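Local coordinates for protein fatty acyl CoA synthetase FADD13 (FATTY-ACYL-CoA SYNTHETASE) (Mycobacterium tuberculosis, PDB 3R44) that is a mycobacterial member of the AMP-binding (ANL) enzyme family, with a large N-terminal part and a smaller C-terminal domain, at residues Ala34-Ser39 with Thr238-Pro243; Arg211-Leu216 with Glu256-Ile261; Leu216-Phe221 with Gly263-Ile268. One frame throughout, in Å; residues are numbered along the deposited sequence.

In the fold
The three contacts cross one mixed sheet of the N-terminal part, whose strands 33-37, 238-241, 213-216 and 261-264 lie parallel in that order. Contact 1 pairs the first two, contact 2 brings the start of 213-216 to the turn leading into 261-264, and contact 3 sets the loop after 213-216 against the end of 261-264 and the start of helix 266-274. Contacts 1 and 2 have centres about 9 Å apart, and a probable hydrogen bond joins Ile240 N to Leu214 O at 2.7 Å. Contact 3 shares Leu216 with contact 2; their centres lie about 14 Å apart. The bound-histidine pocket, with Lys16, His192 and His196, contains no residue of these contacts.

Contact 1: residues Ala34-Ser39 with Thr238-Pro243; sequences AYVEPS and TLISMP
Tyr35 pairs with Leu239 and Val36 with Ile240 where strand 33-37 runs parallel to strand 238-241, the axes of the short strand segments 4.6 Å apart at closest. Val36 bonds through both backbone polar atoms: its N gives to Leu239 O, and its O takes Ser241 N at 2.7 Å, an almost straight bond (173° at the hydrogen). On one face of the sheet Val36 and Ile240 lie side by side, pointing the same way, with Val36 CB 3.7 Å from Ile240 CD1; Arg43, Arg213 and Leu253 border this face. On the other, Tyr35 CG stands anti to the backbone N (chi1 -166°), and Ser241 CB lies obliquely by the ring, 3.6 Å from Tyr35 CZ. Here the packing is dense and polar. Ser241 OG gives a 2.6 Å bond to Glu37 OE1, entering by the anti lone pair, while Tyr35 OH donates to that same oxygen from 2.7 Å, above the carboxylate plane. Beyond Ser241 the chains part: Ser39 is exposed, its OG 3.8 Å from Pro243 CD, and a water takes over the pairing, accepting from Ser39 N and donating to Ser241 O at 2.7 Å. Two hydroxyl donors on Glu37 OE1, with Thr40 OG1 bonded to OE2, hold both carboxylate oxygens and would probably help stabilise a buried negative charge at the end of the strand pair.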
loop_
_atom_site.group_PDB
_atom_site.type_symbol
_atom_site.label_atom_id
_atom_site.label_comp_id
_atom_site.label_asym_id
_atom_site.label_seq_id
_atom_site.Cartn_x
_atom_site.Cartn_y
_atom_site.Cartn_z
ATOM N N ALA A 34 12.082 -11.904 -16.890
ATOM C CA ALA A 34 11.960 -11.051 -15.691
ATOM C C ALA A 34 10.803 -10.068 -15.753
ATOM O O ALA A 34 10.145 -9.784 -14.747
ATOM C CB ALA A 34 13.296 -10.282 -15.440
ATOM N N TYR A 35 10.565 -9.551 -16.950
ATOM C CA TYR A 35 9.613 -8.416 -17.162
ATOM C C TYR A 35 9.019 -8.504 -18.528
ATOM O O TYR A 35 9.757 -8.547 -19.472
ATOM C CB TYR A 35 10.340 -7.088 -16.946
ATOM C CG TYR A 35 9.415 -5.904 -16.795
ATOM C CD1 TYR A 35 9.092 -5.427 -15.528
ATOM C CD2 TYR A 35 8.869 -5.270 -17.896
ATOM C CE1 TYR A 35 8.238 -4.396 -15.362
ATOM C CE2 TYR A 35 7.987 -4.179 -17.735
ATOM C CZ TYR A 35 7.701 -3.766 -16.443
ATOM O OH TYR A 35 6.886 -2.694 -16.195
ATOM N N VAL A 36 7.699 -8.655 -18.619
ATOM C CA VAL A 36 6.985 -8.808 -19.858
ATOM C C VAL A 36 5.858 -7.753 -19.821
ATOM O O VAL A 36 4.994 -7.806 -18.941
ATOM C CB VAL A 36 6.387 -10.216 -20.026
ATOM C CG1 VAL A 36 5.618 -10.285 -21.341
ATOM C CG2 VAL A 36 7.458 -11.297 -19.959
ATOM N N GLU A 37 5.860 -6.821 -20.779
ATOM C CA GLU A 37 4.850 -5.746 -20.850
ATOM C C GLU A 37 4.339 -5.732 -22.298
ATOM O O GLU A 37 4.937 -5.037 -23.144
ATOM C CB GLU A 37 5.483 -4.390 -20.492
ATOM C CG GLU A 37 4.503 -3.308 -20.134
ATOM C CD GLU A 37 5.192 -2.149 -19.464
ATOM O OE1 GLU A 37 5.229 -2.103 -18.206
ATOM O OE2 GLU A 37 5.721 -1.295 -20.213
ATOM N N PRO A 38 3.293 -6.547 -22.618
ATOM C CA PRO A 38 2.902 -6.717 -24.020
ATOM C C PRO A 38 2.486 -5.417 -24.703
ATOM O O PRO A 38 2.822 -5.236 -25.867
ATOM C CB PRO A 38 1.733 -7.719 -23.928
ATOM C CG PRO A 38 2.086 -8.512 -22.712
ATOM C CD PRO A 38 2.485 -7.434 -21.759
ATOM N N SER A 39 1.841 -4.516 -23.965
ATOM C CA SER A 39 1.391 -3.206 -24.465
ATOM C C SER A 39 2.529 -2.356 -25.059
ATOM O O SER A 39 2.311 -1.657 -26.031
ATOM C CB SER A 39 0.643 -2.402 -23.392
ATOM O OG SER A 39 1.429 -2.141 -22.238
ATOM N N THR A 238 8.389 -14.204 -13.042
ATOM C CA THR A 238 8.326 -13.301 -14.166
ATOM C C THR A 238 7.233 -12.285 -13.898
ATOM O O THR A 238 6.078 -12.656 -13.732
ATOM C CB THR A 238 8.000 -14.072 -15.448
ATOM O OG1 THR A 238 8.967 -15.101 -15.665
ATOM C CG2 THR A 238 8.010 -13.179 -16.722
ATOM N N LEU A 239 7.553 -10.993 -13.919
ATOM C CA LEU A 239 6.551 -9.931 -13.801
ATOM C C LEU A 239 5.861 -9.731 -15.135
ATOM O O LEU A 239 6.542 -9.573 -16.150
ATOM C CB LEU A 239 7.199 -8.618 -13.398
ATOM C CG LEU A 239 7.572 -8.539 -11.957
ATOM C CD1 LEU A 239 8.401 -7.232 -11.808
ATOM C CD2 LEU A 239 6.329 -8.434 -11.090
ATOM N N ILE A 240 4.526 -9.768 -15.123
ATOM C CA ILE A 240 3.729 -9.467 -16.286
ATOM C C ILE A 240 3.115 -8.115 -15.993
ATOM O O ILE A 240 2.311 -7.972 -15.094
ATOM C CB ILE A 240 2.662 -10.546 -16.540
ATOM C CG1 ILE A 240 3.300 -11.955 -16.551
ATOM C CG2 ILE A 240 1.876 -10.226 -17.816
ATOM C CD1 ILE A 240 4.383 -12.192 -17.612
ATOM N N SER A 241 3.484 -7.115 -16.766
ATOM C CA SER A 241 3.070 -5.769 -16.455
ATOM C C SER A 241 1.891 -5.273 -17.304
ATOM O O SER A 241 1.914 -5.367 -18.552
ATOM C CB SER A 241 4.263 -4.822 -16.612
ATOM O OG SER A 241 3.841 -3.488 -16.489
ATOM N N MET A 242 0.883 -4.733 -16.613
ATOM C CA MET A 242 -0.242 -4.003 -17.210
ATOM C C MET A 242 -0.276 -2.569 -16.629
ATOM O O MET A 242 -0.868 -2.354 -15.610
ATOM C CB MET A 242 -1.598 -4.729 -16.966
ATOM C CG MET A 242 -2.696 -4.215 -17.846
ATOM S SD MET A 242 -4.355 -4.960 -17.502
ATOM C CE MET A 242 -4.939 -5.235 -19.110
ATOM N N PRO A 243 0.414 -1.597 -17.263
ATOM C CA PRO A 243 0.664 -0.308 -16.622
ATOM C C PRO A 243 -0.584 0.514 -16.439
ATOM O O PRO A 243 -0.699 1.175 -15.388
ATOM C CB PRO A 243 1.695 0.388 -17.536
ATOM C CG PRO A 243 2.070 -0.554 -18.526
ATOM C CD PRO A 243 1.244 -1.803 -18.454
HETATM O O HOH W 1 1.005 -4.592 -21.026
#

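Contact 2: residues Arg211-Leu216 with Glu256-Ile261; sequences RDRLLL and EERVCI
A Schellman motif with Arg258 as its C-prime residue ends helix 247-256, and the turn that follows, leading into strand 261-264, meets Arg213 and Leu214 at the start of strand 213-216. Arg213 takes hold of Glu257 side-on with two nitrogens. NE bonds to the backbone Glu257 O at 2.7 Å, and NH2 forms a salt bridge with Glu257 OE1 at 2.8 Å; both acceptors lie in the guanidinium plane. A bend at chi3 (64°) swings Arg213 NE round to the carbonyl. Over one face of this guanidinium comes a second cation: Arg258 NH2 sits 3.5 Å above the plane, over its centre, with the two planes 34° apart. Closer to the strand, Arg213 O receives two donors, Cys260 N at 2.8 Å and Ile261 N at 3.2 Å. In return Arg213 N points at Cys260 SG, a long but straight bond of 3.5 Å (171°). Parallel pairing begins with Leu214 and Ile261, where Leu215 N bonds to Ile261 O, and Leu215 CB packs on Val259 CG1 3.7 Å away. Arg213 NH2 has a further partner in Gln33 OE1, and Glu257 OE2 a salt bridge to Arg43. Held by Arg213 and Arg43, the Glu257 carboxylate should favour its ionised form, and that negative charge probably eases the repulsion between Arg213 and Arg258.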
loop_
_atom_site.group_PDB
_atom_site.type_symbol
_atom_site.label_atom_id
_atom_site.label_comp_id
_atom_site.label_asym_id
_atom_site.label_seq_id
_atom_site.Cartn_x
_atom_site.Cartn_y
_atom_site.Cartn_z
ATOM N N ARG A 211 9.624 -19.728 -11.238
ATOM C CA ARG A 211 9.083 -19.589 -12.589
ATOM C C ARG A 211 7.577 -19.186 -12.647
ATOM O O ARG A 211 7.025 -19.101 -13.739
ATOM C CB ARG A 211 9.375 -20.852 -13.439
ATOM C CG ARG A 211 10.865 -21.168 -13.550
ATOM C CD ARG A 211 11.283 -22.257 -14.534
ATOM N NE ARG A 211 11.180 -21.719 -15.886
ATOM C CZ ARG A 211 12.199 -21.370 -16.673
ATOM N NH1 ARG A 211 13.468 -21.556 -16.299
ATOM N NH2 ARG A 211 11.938 -20.860 -17.874
ATOM N N ASP A 212 6.933 -18.894 -11.498
ATOM C CA ASP A 212 5.578 -18.335 -11.535
ATOM C C ASP A 212 5.639 -17.021 -12.370
ATOM O O ASP A 212 6.665 -16.341 -12.468
ATOM C CB ASP A 212 5.024 -17.998 -10.138
ATOM C CG ASP A 212 4.336 -19.158 -9.443
ATOM O OD1 ASP A 212 3.977 -20.179 -10.091
ATOM O OD2 ASP A 212 4.106 -19.068 -8.188
ATOM N N ARG A 213 4.504 -16.701 -12.976
ATOM C CA ARG A 213 4.299 -15.478 -13.722
ATOM C C ARG A 213 3.252 -14.645 -13.008
ATOM O O ARG A 213 2.136 -15.123 -12.722
ATOM C CB ARG A 213 3.887 -15.826 -15.148
ATOM C CG ARG A 213 4.837 -16.767 -15.745
ATOM C CD ARG A 213 4.588 -17.179 -17.160
ATOM N NE ARG A 213 4.658 -16.150 -18.199
ATOM C CZ ARG A 213 5.758 -15.816 -18.863
ATOM N NH1 ARG A 213 6.905 -16.350 -18.517
ATOM N NH2 ARG A 213 5.704 -14.945 -19.874
ATOM N N LEU A 214 3.597 -13.400 -12.699
ATOM C CA LEU A 214 2.821 -12.609 -11.760
ATOM C C LEU A 214 2.383 -11.307 -12.415
ATOM O O LEU A 214 3.213 -10.481 -12.856
ATOM C CB LEU A 214 3.636 -12.372 -10.461
ATOM C CG LEU A 214 2.849 -11.677 -9.340
ATOM C CD1 LEU A 214 3.489 -11.965 -7.979
ATOM C CD2 LEU A 214 2.849 -10.162 -9.583
ATOM N N LEU A 215 1.072 -11.098 -12.464
ATOM C CA LEU A 215 0.492 -9.883 -13.043
ATOM C C LEU A 215 0.453 -8.742 -12.043
ATOM O O LEU A 215 -0.115 -8.878 -10.922
ATOM C CB LEU A 215 -0.909 -10.171 -13.553
ATOM C CG LEU A 215 -1.648 -8.945 -14.049
ATOM C CD1 LEU A 215 -1.061 -8.514 -15.406
ATOM C CD2 LEU A 215 -3.172 -9.278 -14.113
ATOM N N LEU A 216 1.091 -7.649 -12.414
ATOM C CA LEU A 216 1.105 -6.401 -11.642
ATOM C C LEU A 216 0.353 -5.327 -12.416
ATOM O O LEU A 216 0.874 -4.769 -13.387
ATOM C CB LEU A 216 2.531 -5.911 -11.377
ATOM C CG LEU A 216 2.593 -4.717 -10.420
ATOM C CD1 LEU A 216 1.806 -4.915 -9.161
ATOM C CD2 LEU A 216 4.053 -4.393 -10.122
ATOM N N GLU A 256 -2.836 -15.232 -22.339
ATOM C CA GLU A 256 -1.710 -15.159 -23.259
ATOM C C GLU A 256 -0.366 -15.314 -22.564
ATOM O O GLU A 256 0.548 -15.910 -23.138
ATOM C CB GLU A 256 -1.683 -13.862 -24.088
ATOM C CG GLU A 256 -2.838 -13.686 -24.997
ATOM C CD GLU A 256 -2.961 -14.781 -26.050
ATOM O OE1 GLU A 256 -1.923 -15.309 -26.514
ATOM O OE2 GLU A 256 -4.104 -15.098 -26.428
ATOM N N GLU A 257 -0.233 -14.818 -21.341
ATOM C CA GLU A 257 1.066 -14.834 -20.647
ATOM C C GLU A 257 1.107 -15.836 -19.529
ATOM O O GLU A 257 2.036 -15.856 -18.709
ATOM C CB GLU A 257 1.412 -13.438 -20.141
ATOM C CG GLU A 257 1.808 -12.503 -21.240
ATOM C CD GLU A 257 2.995 -12.986 -22.111
ATOM O OE1 GLU A 257 3.918 -13.727 -21.679
ATOM O OE2 GLU A 257 3.012 -12.581 -23.279
ATOM N N ARG A 258 0.115 -16.712 -19.543
ATOM C CA ARG A 258 0.104 -17.853 -18.656
ATOM C C ARG A 258 0.354 -17.426 -17.230
ATOM O O ARG A 258 1.188 -17.995 -16.541
ATOM C CB ARG A 258 1.165 -18.873 -19.108
ATOM C CG ARG A 258 1.056 -19.370 -20.598
ATOM C CD ARG A 258 2.196 -20.396 -20.965
ATOM N NE ARG A 258 3.545 -19.910 -20.676
ATOM C CZ ARG A 258 4.155 -18.951 -21.358
ATOM N NH1 ARG A 258 3.563 -18.416 -22.429
ATOM N NH2 ARG A 258 5.357 -18.554 -20.988
ATOM N N VAL A 259 -0.398 -16.432 -16.783
ATOM C CA VAL A 259 -0.252 -15.843 -15.481
ATOM C C VAL A 259 -0.734 -16.809 -14.381
ATOM O O VAL A 259 -1.804 -17.438 -14.475
ATOM C CB VAL A 259 -0.980 -14.465 -15.423
ATOM C CG1 VAL A 259 -1.002 -13.874 -13.967
ATOM C CG2 VAL A 259 -0.341 -13.468 -16.399
ATOM N N CYS A 260 0.103 -16.932 -13.350
ATOM C CA CYS A 260 -0.162 -17.727 -12.159
ATOM C C CYS A 260 -0.759 -16.992 -11.001
ATOM O O CYS A 260 -1.561 -17.587 -10.232
ATOM C CB CYS A 260 1.133 -18.411 -11.704
ATOM S SG CYS A 260 2.036 -19.233 -12.990
ATOM N N ILE A 261 -0.338 -15.739 -10.784
ATOM C CA ILE A 261 -0.750 -14.989 -9.638
ATOM C C ILE A 261 -1.008 -13.585 -10.142
ATOM O O ILE A 261 -0.316 -13.110 -11.056
ATOM C CB ILE A 261 0.391 -14.908 -8.589
ATOM C CG1 ILE A 261 0.841 -16.310 -8.152
ATOM C CG2 ILE A 261 0.003 -14.004 -7.385
ATOM C CD1 ILE A 261 2.264 -16.224 -7.464
#

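Contact 3: residues Leu216-Phe221 with Gly263-Ile268; sequences LPLPMF and GAVPAI
Leu218 and Pro217 lean on Gly263 and Ile268 at the C-terminal edge of the parallel part of the sheet, where the alpha/beta fold sends strands 213-216 and 261-264 into loops that lead to helices 223-235 and 266-274. Leu218 carries most of the contact. Its CB is directed toward segment 263-268, whose nearest CA, that of Ala264, is 7.1 Å from Leu218 CA; the side chain spans that distance. CG is anti to the carbonyl carbon (chi1 -58°), and it is the branching beyond CG that does the touching. CD1, placed by a chi2 of 156°, rests against the backbone where strand 261-264 ends, 3.8 Å from Ala264 N and close to the carbonyl carbon of Gly263. CD2 turns instead to the helix that begins after Val265, its N-cap residue, and packs 3.7 Å from Ile268 CD1, with Val265 CG1 a little further off; the Leu218 and Ile268 side chains are skewed against each other. One leucine tip thus straddles the end of a strand and the first turn of a helix. Asn77 holds the loop backbone, donating through ND2 to Leu218 O and accepting Met220 N on OD1. Ile268 also touches Phe245, and Gly263 bonds through its backbone to Leu215. Pro217 completes the contact beside Leu218, with CD and CG against the glycine carbonyl oxygen: Gly263 O lies 3.1 Å from Pro217 CD and 3.2 Å from Pro217 CG.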
loop_
_atom_site.group_PDB
_atom_site.type_symbol
_atom_site.label_atom_id
_atom_site.label_comp_id
_atom_site.label_asym_id
_atom_site.label_seq_id
_atom_site.Cartn_x
_atom_site.Cartn_y
_atom_site.Cartn_z
ATOM N N LEU A 216 1.091 -7.649 -12.414
ATOM C CA LEU A 216 1.105 -6.401 -11.642
ATOM C C LEU A 216 0.353 -5.327 -12.416
ATOM O O LEU A 216 0.874 -4.769 -13.387
ATOM C CB LEU A 216 2.531 -5.911 -11.377
ATOM C CG LEU A 216 2.593 -4.717 -10.420
ATOM C CD1 LEU A 216 1.806 -4.915 -9.161
ATOM C CD2 LEU A 216 4.053 -4.393 -10.122
ATOM N N PRO A 217 -0.882 -5.027 -11.984
ATOM C CA PRO A 217 -1.622 -4.021 -12.725
ATOM C C PRO A 217 -1.942 -2.828 -11.808
ATOM O O PRO A 217 -2.919 -2.075 -12.077
ATOM C CB PRO A 217 -2.904 -4.766 -13.070
ATOM C CG PRO A 217 -3.175 -5.516 -11.761
ATOM C CD PRO A 217 -1.815 -5.861 -11.196
ATOM N N LEU A 218 -1.127 -2.661 -10.761
ATOM C CA LEU A 218 -1.276 -1.586 -9.810
ATOM C C LEU A 218 0.012 -0.737 -9.851
ATOM O O LEU A 218 1.091 -1.258 -10.102
ATOM C CB LEU A 218 -1.435 -2.127 -8.404
ATOM C CG LEU A 218 -2.640 -3.071 -8.240
ATOM C CD1 LEU A 218 -2.460 -4.016 -7.065
ATOM C CD2 LEU A 218 -3.880 -2.207 -8.139
ATOM N N PRO A 219 -0.082 0.531 -9.457
ATOM C CA PRO A 219 1.097 1.403 -9.615
ATOM C C PRO A 219 2.289 1.026 -8.764
ATOM O O PRO A 219 2.165 0.657 -7.587
ATOM C CB PRO A 219 0.572 2.781 -9.201
ATOM C CG PRO A 219 -0.917 2.690 -9.514
ATOM C CD PRO A 219 -1.290 1.291 -9.118
ATOM N N MET A 220 3.473 1.222 -9.329
ATOM C CA MET A 220 4.682 0.838 -8.646
ATOM C C MET A 220 5.059 1.748 -7.514
ATOM O O MET A 220 5.954 1.405 -6.717
ATOM C CB MET A 220 5.817 0.676 -9.629
ATOM C CG MET A 220 5.692 -0.612 -10.446
ATOM S SD MET A 220 6.733 -0.495 -11.936
ATOM C CE MET A 220 6.321 -2.084 -12.728
ATOM N N PHE A 221 4.413 2.901 -7.402
ATOM C CA PHE A 221 4.709 3.755 -6.282
ATOM C C PHE A 221 3.996 3.317 -5.000
ATOM O O PHE A 221 4.113 4.014 -4.015
ATOM C CB PHE A 221 4.449 5.246 -6.583
ATOM C CG PHE A 221 3.044 5.544 -7.137
ATOM C CD1 PHE A 221 1.917 5.483 -6.310
ATOM C CD2 PHE A 221 2.862 5.839 -8.503
ATOM C CE1 PHE A 221 0.615 5.678 -6.830
ATOM C CE2 PHE A 221 1.581 6.066 -9.022
ATOM C CZ PHE A 221 0.449 5.995 -8.178
ATOM N N GLY A 263 -1.794 -9.421 -8.768
ATOM C CA GLY A 263 -2.051 -8.461 -7.724
ATOM C C GLY A 263 -3.342 -7.708 -8.065
ATOM O O GLY A 263 -3.599 -7.392 -9.227
ATOM N N ALA A 264 -4.159 -7.434 -7.056
ATOM C CA ALA A 264 -5.419 -6.742 -7.240
ATOM C C ALA A 264 -5.928 -6.051 -5.995
ATOM O O ALA A 264 -5.268 -6.002 -4.947
ATOM C CB ALA A 264 -6.476 -7.751 -7.748
ATOM N N VAL A 265 -7.082 -5.434 -6.144
ATOM C CA VAL A 265 -7.869 -4.897 -5.025
ATOM C C VAL A 265 -9.321 -5.312 -5.316
ATOM O O VAL A 265 -9.632 -5.754 -6.444
ATOM C CB VAL A 265 -7.760 -3.356 -4.936
ATOM C CG1 VAL A 265 -6.314 -2.895 -4.541
ATOM C CG2 VAL A 265 -8.255 -2.729 -6.271
ATOM N N PRO A 266 -10.198 -5.258 -4.302
ATOM C CA PRO A 266 -11.543 -5.787 -4.480
ATOM C C PRO A 266 -12.264 -5.165 -5.663
ATOM O O PRO A 266 -12.926 -5.910 -6.397
ATOM C CB PRO A 266 -12.193 -5.477 -3.123
ATOM C CG PRO A 266 -11.079 -5.693 -2.216
ATOM C CD PRO A 266 -9.946 -5.004 -2.879
ATOM N N ALA A 267 -12.109 -3.853 -5.904
ATOM C CA ALA A 267 -12.807 -3.231 -7.069
ATOM C C ALA A 267 -12.418 -3.921 -8.367
ATOM O O ALA A 267 -13.267 -4.140 -9.240
ATOM C CB ALA A 267 -12.525 -1.685 -7.196
ATOM N N ILE A 268 -11.125 -4.185 -8.520
ATOM C CA ILE A 268 -10.551 -4.803 -9.730
ATOM C C ILE A 268 -11.154 -6.167 -9.920
ATOM O O ILE A 268 -11.567 -6.484 -11.011
ATOM C CB ILE A 268 -8.978 -4.914 -9.688
ATOM C CG1 ILE A 268 -8.350 -3.617 -10.113
ATOM C CG2 ILE A 268 -8.395 -6.073 -10.610
ATOM C CD1 ILE A 268 -6.797 -3.599 -9.940
#